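Local coordinates for stage 0 sporulation protein A homolog (Desulfitobacterium hafniense, PDB 3MJQ) that may regulate sporulation genes under nutritional stress; this chain is its PAS domain, within a longer protein with response-regulator and GGDEF regions, at residues Glu57-Leu60 with Ala61-Ala65. The protein carries 1 engineered substitution. Numbering follows the deposited sequence.
Sequences EKIL and AELFA
L60 and F64 sit one helical turn apart on helix 53-65, and their side chains lie alongside each other, pointing the same way. The touch is apolar: methyl CD1 of L60 is 3.9 Å from CE2 of F64. In L60, CG stands opposite the backbone N (chi1 -172°), beside the carbonyl carbon, and this sets CG and CD1 beside the edge atom CE2 of F64. The same ring meets the backbone of L60 at its edge. The carbonyl O of L60 lies close to the ring plane, 3.2 Å from CD2 of F64. That carbonyl also accepts a weak hydrogen bond from the amide N of F64.

The pair one residue earlier is I59 and L63. The amide N of L63 donates to O of I59 at 2.8 Å, and the bond is nearly straight (168° at the hydrogen). Beside it, CG2 of I59 packs against CG of L63 at 4.2 Å. CG of L63, beside its own backbone N (chi1 -65°), is also near O of I59.

The E62 chain, extended beyond CG, brings OE2 to 4.2 Å from CD1 of I59. K58 and E62 carry opposite charges, but NZ of K58 and OE2 of E62 are 6.1 Å apart, so any attraction acts without direct contact. A61 takes part mainly through its backbone: its N gives a weak i to i+4 hydrogen bond to O of E57.

L60 and F64 both reach I15 of strand 11-16, while L63 and F64 touch L100 of strand 98-106. The arrangement is the i to i+4 packing of an amphipathic alpha-helix, here one that lays L60, L63 and F64 against the antiparallel sheet of a PAS domain.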
loop_
_atom_site.group_PDB
_atom_site.type_symbol
_atom_site.label_atom_id
_atom_site.label_comp_id
_atom_site.label_asym_id
_atom_site.label_seq_id
_atom_site.Cartn_x
_atom_site.Cartn_y
_atom_site.Cartn_z
ATOM N N GLU A 57 4.863 17.423 -14.380
ATOM C CA GLU A 57 6.265 17.075 -14.170
ATOM C C GLU A 57 6.813 17.651 -12.856
ATOM O O GLU A 57 7.800 17.152 -12.308
ATOM C CB GLU A 57 7.111 17.552 -15.349
ATOM C CG GLU A 57 8.523 17.026 -15.290
ATOM C CD GLU A 57 9.314 17.343 -16.528
ATOM O OE1 GLU A 57 9.434 18.546 -16.862
ATOM O OE2 GLU A 57 9.820 16.387 -17.164
ATOM N N LYS A 58 6.158 18.692 -12.351
ATOM C CA LYS A 58 6.577 19.317 -11.111
ATOM C C LYS A 58 6.065 18.535 -9.922
ATOM O O LYS A 58 6.810 18.284 -8.982
ATOM C CB LYS A 58 6.078 20.754 -11.036
ATOM C CG LYS A 58 7.177 21.796 -11.204
ATOM C CD LYS A 58 8.068 21.922 -9.954
ATOM C CE LYS A 58 9.130 23.022 -10.111
ATOM N NZ LYS A 58 9.857 23.311 -8.837
ATOM N N ILE A 59 4.793 18.155 -9.958
ATOM C CA ILE A 59 4.202 17.385 -8.865
ATOM C C ILE A 59 5.043 16.137 -8.638
ATOM O O ILE A 59 5.463 15.845 -7.518
ATOM C CB ILE A 59 2.762 16.947 -9.199
ATOM C CG1 ILE A 59 1.893 18.177 -9.459
ATOM C CG2 ILE A 59 2.178 16.133 -8.050
ATOM C CD1 ILE A 59 1.602 18.995 -8.230
ATOM N N LEU A 60 5.286 15.409 -9.721
ATOM C CA LEU A 60 6.079 14.189 -9.664
ATOM C C LEU A 60 7.404 14.504 -9.003
ATOM O O LEU A 60 7.951 13.695 -8.260
ATOM C CB LEU A 60 6.321 13.635 -11.074
ATOM C CG LEU A 60 6.986 12.257 -11.117
ATOM C CD1 LEU A 60 6.190 11.301 -10.273
ATOM C CD2 LEU A 60 7.068 11.743 -12.538
ATOM N N ALA A 61 7.918 15.693 -9.283
ATOM C CA ALA A 61 9.172 16.136 -8.706
ATOM C C ALA A 61 9.032 16.217 -7.187
ATOM O O ALA A 61 9.867 15.689 -6.458
ATOM C CB ALA A 61 9.545 17.486 -9.272
ATOM N N GLU A 62 7.975 16.871 -6.715
ATOM C CA GLU A 62 7.730 17.012 -5.282
ATOM C C GLU A 62 7.546 15.655 -4.602
ATOM O O GLU A 62 8.095 15.413 -3.527
ATOM C CB GLU A 62 6.472 17.840 -5.042
ATOM C CG GLU A 62 6.497 19.239 -5.609
ATOM C CD GLU A 62 5.125 19.883 -5.557
ATOM O OE1 GLU A 62 4.284 19.428 -4.750
ATOM O OE2 GLU A 62 4.885 20.847 -6.315
ATOM N N LEU A 63 6.758 14.782 -5.229
ATOM C CA LEU A 63 6.479 13.456 -4.681
ATOM C C LEU A 63 7.730 12.713 -4.263
ATOM O O LEU A 63 7.736 12.051 -3.226
ATOM C CB LEU A 63 5.693 12.599 -5.682
ATOM C CG LEU A 63 4.284 13.086 -6.031
ATOM C CD1 LEU A 63 3.500 11.952 -6.686
ATOM C CD2 LEU A 63 3.577 13.563 -4.781
ATOM N N PHE A 64 8.780 12.814 -5.075
ATOM C CA PHE A 64 10.048 12.158 -4.772
ATOM C C PHE A 64 10.768 12.890 -3.640
ATOM O O PHE A 64 11.448 12.271 -2.823
ATOM C CB PHE A 64 10.933 12.134 -6.014
ATOM C CG PHE A 64 10.656 10.988 -6.934
ATOM C CD1 PHE A 64 11.232 9.747 -6.705
ATOM C CD2 PHE A 64 9.827 11.149 -8.033
ATOM C CE1 PHE A 64 10.988 8.680 -7.562
ATOM C CE2 PHE A 64 9.576 10.088 -8.897
ATOM C CZ PHE A 64 10.157 8.852 -8.660
ATOM N N ALA A 65 10.611 14.213 -3.600
ATOM C CA ALA A 65 11.226 15.038 -2.564
ATOM C C ALA A 65 10.654 14.661 -1.203
ATOM O O ALA A 65 11.317 14.818 -0.184
ATOM C CB ALA A 65 10.968 16.519 -2.843
#